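Local coordinates for SAM-dependent methyltransferase (Pyrococcus horikoshii, PDB 1WZN), which probably transfers a methyl group from S-adenosyl-L-methionine to an unspecified acceptor, and binds the product S-adenosyl-L-homocysteine, at residues A[38-50]-A[97-111]. Numbering follows the deposited sequence.
Sequences AKREVRRVLDLAC and VLEIAFKNEFDAVTM. With SAH (S-adenosyl-L-homocysteine), chain F.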
loop_
_atom_site.group_PDB
_atom_site.type_symbol
_atom_site.label_atom_id
_atom_site.label_comp_id
_atom_site.label_asym_id
_atom_site.label_seq_id
_atom_site.Cartn_x
_atom_site.Cartn_y
_atom_site.Cartn_z
ATOM N N ALA A 38 39.546 -15.317 13.296
ATOM C CA ALA A 38 40.911 -14.817 13.218
ATOM C C ALA A 38 41.890 -15.968 13.426
ATOM O O ALA A 38 41.566 -16.957 14.085
ATOM C CB ALA A 38 41.138 -13.740 14.276
ATOM N N LYS A 39 43.084 -15.842 12.861
ATOM C CA LYS A 39 44.102 -16.879 13.007
ATOM C C LYS A 39 45.268 -16.341 13.829
ATOM O O LYS A 39 46.416 -16.753 13.655
ATOM C CB LYS A 39 44.599 -17.348 11.639
ATOM C CG LYS A 39 43.537 -18.047 10.800
ATOM C CD LYS A 39 42.974 -19.257 11.526
ATOM C CE LYS A 39 41.988 -20.016 10.654
ATOM N NZ LYS A 39 41.384 -21.171 11.376
ATOM N N ARG A 40 44.954 -15.403 14.716
ATOM C CA ARG A 40 45.946 -14.803 15.596
ATOM C C ARG A 40 45.180 -14.194 16.746
ATOM O O ARG A 40 43.969 -13.981 16.640
ATOM C CB ARG A 40 46.750 -13.713 14.867
ATOM C CG ARG A 40 45.945 -12.488 14.424
ATOM C CD ARG A 40 46.836 -11.427 13.775
ATOM N NE ARG A 40 47.948 -11.048 14.648
ATOM C CZ ARG A 40 49.200 -11.489 14.517
ATOM N NH1 ARG A 40 49.523 -12.322 13.535
ATOM N NH2 ARG A 40 50.130 -11.114 15.387
ATOM N N GLU A 41 45.872 -13.929 17.851
ATOM C CA GLU A 41 45.229 -13.315 19.001
ATOM C C GLU A 41 44.930 -11.875 18.603
ATOM O O GLU A 41 45.770 -11.206 17.999
ATOM C CB GLU A 41 46.157 -13.343 20.219
ATOM C CG GLU A 41 45.600 -12.593 21.423
ATOM C CD GLU A 41 46.460 -12.746 22.665
ATOM O OE1 GLU A 41 47.700 -12.611 22.557
ATOM O OE2 GLU A 41 45.894 -12.987 23.752
ATOM N N VAL A 42 43.732 -11.401 18.922
ATOM C CA VAL A 42 43.363 -10.038 18.564
ATOM C C VAL A 42 43.482 -9.115 19.764
ATOM O O VAL A 42 42.800 -9.301 20.770
ATOM C CB VAL A 42 41.919 -9.978 18.006
ATOM C CG1 VAL A 42 41.500 -8.526 17.790
ATOM C CG2 VAL A 42 41.843 -10.747 16.695
ATOM N N ARG A 43 44.358 -8.121 19.641
ATOM C CA ARG A 43 44.594 -7.145 20.700
ATOM C C ARG A 43 44.458 -5.709 20.207
ATOM O O ARG A 43 43.809 -4.890 20.852
ATOM C CB ARG A 43 46.001 -7.328 21.281
ATOM C CG ARG A 43 46.228 -8.647 22.007
ATOM C CD ARG A 43 47.703 -8.813 22.348
ATOM N NE ARG A 43 47.977 -10.038 23.093
ATOM C CZ ARG A 43 47.597 -10.252 24.350
ATOM N NH1 ARG A 43 46.922 -9.319 25.010
ATOM N NH2 ARG A 43 47.900 -11.396 24.951
ATOM N N ARG A 44 45.078 -5.409 19.067
ATOM C CA ARG A 44 45.059 -4.065 18.494
ATOM C C ARG A 44 44.098 -4.002 17.304
ATOM O O ARG A 44 44.237 -4.749 16.330
ATOM C CB ARG A 44 46.482 -3.670 18.072
ATOM C CG ARG A 44 46.674 -2.204 17.661
ATOM C CD ARG A 44 48.174 -1.902 17.559
ATOM N NE ARG A 44 48.515 -0.768 16.695
ATOM C CZ ARG A 44 48.433 0.514 17.040
ATOM N NH1 ARG A 44 48.009 0.862 18.250
ATOM N NH2 ARG A 44 48.809 1.458 16.180
ATOM N N VAL A 45 43.131 -3.096 17.399
ATOM C CA VAL A 45 42.091 -2.942 16.381
ATOM C C VAL A 45 42.048 -1.541 15.788
ATOM O O VAL A 45 42.168 -0.559 16.506
ATOM C CB VAL A 45 40.701 -3.221 16.993
ATOM C CG1 VAL A 45 39.620 -3.135 15.926
ATOM C CG2 VAL A 45 40.690 -4.594 17.659
ATOM N N LEU A 46 41.875 -1.466 14.471
ATOM C CA LEU A 46 41.762 -0.192 13.770
ATOM C C LEU A 46 40.283 -0.089 13.409
ATOM O O LEU A 46 39.774 -0.932 12.672
ATOM C CB LEU A 46 42.591 -0.196 12.479
ATOM C CG LEU A 46 42.381 0.995 11.529
ATOM C CD1 LEU A 46 42.780 2.285 12.214
ATOM C CD2 LEU A 46 43.204 0.801 10.258
ATOM N N ASP A 47 39.592 0.916 13.937
ATOM C CA ASP A 47 38.174 1.083 13.635
ATOM C C ASP A 47 38.023 2.245 12.648
ATOM O O ASP A 47 38.130 3.409 13.024
ATOM C CB ASP A 47 37.384 1.351 14.926
ATOM C CG ASP A 47 35.884 1.400 14.689
ATOM O OD1 ASP A 47 35.413 0.665 13.792
ATOM O OD2 ASP A 47 35.183 2.158 15.394
ATOM N N LEU A 48 37.784 1.905 11.380
ATOM C CA LEU A 48 37.653 2.881 10.295
ATOM C C LEU A 48 36.281 3.558 10.246
ATOM O O LEU A 48 35.259 2.898 10.407
ATOM C CB LEU A 48 37.937 2.184 8.956
ATOM C CG LEU A 48 39.313 1.495 8.820
ATOM C CD1 LEU A 48 39.346 0.658 7.540
ATOM C CD2 LEU A 48 40.420 2.535 8.781
ATOM N N ALA A 49 36.279 4.865 9.979
ATOM C CA ALA A 49 35.058 5.677 9.939
ATOM C C ALA A 49 34.343 5.439 11.262
ATOM O O ALA A 49 33.163 5.088 11.303
ATOM C CB ALA A 49 34.173 5.273 8.753
ATOM N N CYS A 50 35.083 5.656 12.350
ATOM C CA CYS A 50 34.589 5.418 13.705
ATOM C C CYS A 50 33.491 6.322 14.241
ATOM O O CYS A 50 32.900 6.009 15.272
ATOM C CB CYS A 50 35.761 5.442 14.696
ATOM S SG CYS A 50 36.557 7.051 14.827
ATOM N N VAL A 97 39.633 7.154 5.053
ATOM C CA VAL A 97 39.956 5.731 5.111
ATOM C C VAL A 97 40.639 5.254 3.829
ATOM O O VAL A 97 41.399 4.283 3.855
ATOM C CB VAL A 97 38.698 4.838 5.333
ATOM C CG1 VAL A 97 38.064 5.143 6.684
ATOM C CG2 VAL A 97 37.694 5.037 4.205
ATOM N N LEU A 98 40.374 5.929 2.712
ATOM C CA LEU A 98 40.978 5.535 1.441
ATOM C C LEU A 98 42.443 5.930 1.347
ATOM O O LEU A 98 43.131 5.573 0.388
ATOM C CB LEU A 98 40.208 6.150 0.272
ATOM C CG LEU A 98 38.735 5.752 0.166
ATOM C CD1 LEU A 98 38.099 6.461 -1.022
ATOM C CD2 LEU A 98 38.610 4.241 0.014
ATOM N N GLU A 99 42.921 6.665 2.341
ATOM C CA GLU A 99 44.303 7.119 2.344
ATOM C C GLU A 99 45.140 6.554 3.483
ATOM O O GLU A 99 46.240 7.043 3.740
ATOM C CB GLU A 99 44.343 8.648 2.392
ATOM C CG GLU A 99 43.877 9.326 1.111
ATOM C CD GLU A 99 43.623 10.814 1.295
ATOM O OE1 GLU A 99 44.268 11.431 2.168
ATOM O OE2 GLU A 99 42.782 11.371 0.554
ATOM N N ILE A 100 44.635 5.539 4.179
ATOM C CA ILE A 100 45.417 4.978 5.271
ATOM C C ILE A 100 46.682 4.354 4.698
ATOM O O ILE A 100 46.706 3.928 3.540
ATOM C CB ILE A 100 44.640 3.906 6.074
ATOM C CG1 ILE A 100 44.235 2.739 5.166
ATOM C CG2 ILE A 100 43.423 4.545 6.744
ATOM C CD1 ILE A 100 43.568 1.590 5.917
ATOM N N ALA A 101 47.735 4.306 5.508
ATOM C CA ALA A 101 49.001 3.743 5.056
ATOM C C ALA A 101 49.621 2.808 6.089
ATOM O O ALA A 101 50.839 2.607 6.110
ATOM C CB ALA A 101 49.975 4.869 4.716
ATOM N N PHE A 102 48.782 2.232 6.942
ATOM C CA PHE A 102 49.260 1.313 7.962
ATOM C C PHE A 102 49.789 0.065 7.277
ATOM O O PHE A 102 49.226 -0.393 6.281
ATOM C CB PHE A 102 48.123 0.959 8.917
ATOM C CG PHE A 102 47.548 2.149 9.621
ATOM C CD1 PHE A 102 48.308 2.852 10.555
ATOM C CD2 PHE A 102 46.261 2.584 9.339
ATOM C CE1 PHE A 102 47.789 3.973 11.197
ATOM C CE2 PHE A 102 45.733 3.700 9.969
ATOM C CZ PHE A 102 46.499 4.400 10.905
ATOM N N LYS A 103 50.868 -0.492 7.811
ATOM C CA LYS A 103 51.461 -1.674 7.208
ATOM C C LYS A 103 51.559 -2.852 8.161
ATOM O O LYS A 103 52.403 -2.864 9.066
ATOM C CB LYS A 103 52.857 -1.340 6.669
ATOM C CG LYS A 103 52.881 -0.150 5.725
ATOM C CD LYS A 103 52.117 -0.442 4.440
ATOM C CE LYS A 103 51.909 0.832 3.630
ATOM N NZ LYS A 103 53.174 1.614 3.504
ATOM N N ASN A 104 50.685 -3.832 7.949
ATOM C CA ASN A 104 50.660 -5.052 8.745
ATOM C C ASN A 104 50.880 -4.776 10.229
ATOM O O ASN A 104 51.791 -5.328 10.851
ATOM C CB ASN A 104 51.730 -6.002 8.200
ATOM C CG ASN A 104 51.781 -5.991 6.674
ATOM O OD1 ASN A 104 52.623 -5.319 6.065
ATOM N ND2 ASN A 104 50.851 -6.712 6.048
ATOM N N GLU A 105 50.031 -3.931 10.806
ATOM C CA GLU A 105 50.195 -3.596 12.212
ATOM C C GLU A 105 48.950 -3.711 13.085
ATOM O O GLU A 105 48.988 -3.366 14.262
ATOM C CB GLU A 105 50.801 -2.198 12.332
ATOM C CG GLU A 105 49.935 -1.075 11.800
ATOM C CD GLU A 105 50.679 0.249 11.803
ATOM O OE1 GLU A 105 51.414 0.534 10.826
ATOM O OE2 GLU A 105 50.544 0.996 12.793
ATOM N N PHE A 106 47.851 -4.200 12.515
ATOM C CA PHE A 106 46.619 -4.375 13.281
ATOM C C PHE A 106 46.171 -5.827 13.234
ATOM O O PHE A 106 46.291 -6.489 12.197
ATOM C CB PHE A 106 45.513 -3.468 12.729
ATOM C CG PHE A 106 45.702 -2.023 13.066
ATOM C CD1 PHE A 106 45.434 -1.555 14.352
ATOM C CD2 PHE A 106 46.186 -1.132 12.117
ATOM C CE1 PHE A 106 45.648 -0.220 14.685
ATOM C CE2 PHE A 106 46.405 0.209 12.441
ATOM C CZ PHE A 106 46.134 0.664 13.730
ATOM N N ASP A 107 45.676 -6.329 14.362
ATOM C CA ASP A 107 45.195 -7.704 14.432
ATOM C C ASP A 107 43.826 -7.789 13.779
ATOM O O ASP A 107 43.418 -8.844 13.293
ATOM C CB ASP A 107 45.078 -8.171 15.881
ATOM C CG ASP A 107 46.396 -8.111 16.619
ATOM O OD1 ASP A 107 47.398 -8.606 16.068
ATOM O OD2 ASP A 107 46.416 -7.578 17.743
ATOM N N ALA A 108 43.109 -6.671 13.794
ATOM C CA ALA A 108 41.787 -6.613 13.183
ATOM C C ALA A 108 41.479 -5.194 12.744
ATOM O O ALA A 108 41.986 -4.224 13.313
ATOM C CB ALA A 108 40.724 -7.095 14.166
ATOM N N VAL A 109 40.647 -5.084 11.716
ATOM C CA VAL A 109 40.228 -3.791 11.202
ATOM C C VAL A 109 38.715 -3.894 11.112
ATOM O O VAL A 109 38.192 -4.898 10.626
ATOM C CB VAL A 109 40.790 -3.525 9.791
ATOM C CG1 VAL A 109 40.245 -2.202 9.255
ATOM C CG2 VAL A 109 42.324 -3.483 9.835
ATOM N N THR A 110 38.018 -2.873 11.595
ATOM C CA THR A 110 36.563 -2.875 11.564
ATOM C C THR A 110 36.006 -1.620 10.902
ATOM O O THR A 110 36.660 -0.579 10.843
ATOM C CB THR A 110 35.962 -2.948 12.996
ATOM O OG1 THR A 110 36.444 -1.843 13.774
ATOM C CG2 THR A 110 36.353 -4.249 13.688
ATOM N N MET A 111 34.793 -1.743 10.382
ATOM C CA MET A 111 34.085 -0.622 9.781
ATOM C C MET A 111 32.648 -0.942 10.116
ATOM O O MET A 111 32.037 -1.806 9.490
ATOM C CB MET A 111 34.276 -0.554 8.271
ATOM C CG MET A 111 33.487 0.597 7.659
ATOM S SD MET A 111 33.957 0.976 5.967
ATOM C CE MET A 111 35.343 2.046 6.273
HETATM N N SAH F . 31.260 3.535 12.901
HETATM C CA SAH F . 30.338 4.553 13.564
HETATM C CB SAH F . 29.774 5.625 12.672
HETATM C CG SAH F . 28.880 5.282 11.491
HETATM S SD SAH F . 28.512 6.888 10.649
HETATM C C SAH F . 29.182 3.709 14.267
HETATM O O SAH F . 29.185 2.466 14.189
HETATM O OXT SAH F . 28.295 4.399 14.908
HETATM C "C5'" SAH F . 29.498 6.855 9.202
HETATM C "C4'" SAH F . 30.929 7.538 9.456
HETATM O "O4'" SAH F . 31.555 7.445 8.172
HETATM C "C3'" SAH F . 30.913 9.019 9.761
HETATM O "O3'" SAH F . 31.488 9.273 11.043
HETATM C "C2'" SAH F . 31.711 9.643 8.543
HETATM O "O2'" SAH F . 32.435 10.811 8.910
HETATM C "C1'" SAH F . 32.582 8.480 8.104
HETATM N N9 SAH F . 33.081 8.503 6.858
HETATM C C8 SAH F . 32.490 8.562 5.603
HETATM N N7 SAH F . 33.309 8.561 4.603
HETATM C C5 SAH F . 34.596 8.498 5.206
HETATM C C6 SAH F . 35.909 8.464 4.628
HETATM N N6 SAH F . 36.144 8.493 3.309
HETATM N N1 SAH F . 36.941 8.399 5.542
HETATM C C2 SAH F . 36.744 8.369 6.891
HETATM N N3 SAH F . 35.497 8.398 7.482
HETATM C C4 SAH F . 34.476 8.464 6.583
#
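Leu-46 lays its CB squarely over the ring of Phe-106, 3.5 Å from the centroid, and its CD2 reaches the ring of Phe-102. Having CG anti to the backbone N (chi1 170°) sends the leucine tip on to that second ring. Further along the same face, Leu-48 CD1 presses on Val-109 CG1 at 3.5 Å, tighter than usual for two methyl carbons, while its CD2 meets Ile-100 CG2 and helix 121-134 adds Val-131. Beneath this apolar layer, strands 44-48 and 108-111 run parallel, joined by regular bonds from Leu-46 N to Ala-108 O, Thr-110 N to Leu-46 O and Leu-48 N to Thr-110 O. On the other face Thr-110 OG1 donates to Asp-47 OD1 (2.7 Å) from above the carboxylate plane; Thr-56 holds the other oxygen, OD2.

Where the strand pair starts, buried Asp-107 gathers the loop 40-43 that leads into strand 44-48: OD2 takes Arg-43 N and Arg-44 N, both at 2.9 Å, from opposite faces of the carboxylate, and OD1 takes Arg-40 NE, whose NH1 goes to Pro-137 O. An alanine here would probably leave both backbone N-H groups without their acceptor and Arg-40 NE without its counter-charge.

The looser side is at Arg-44. Its guanidinium is nearly parallel to the Phe-106 ring (11°), with CE1 over its face near the rim; NH2 makes only a long 3.8 Å salt bridge to Glu-105 OE2, and NH1 goes to Glu-65.

These are central strands of a Rossmann-like methyltransferase sheet. Ala-49, just after strand 44-48, accepts from the SAH amino nitrogen through its O; Val-97, in the turn at 97-98, packs CG1 on Leu-48 CB and donates its N-H to adenine N1. Hydrocarbon and a buried carboxylate thus hold the strands in register, probably fixing Ala-49 relative to Val-97.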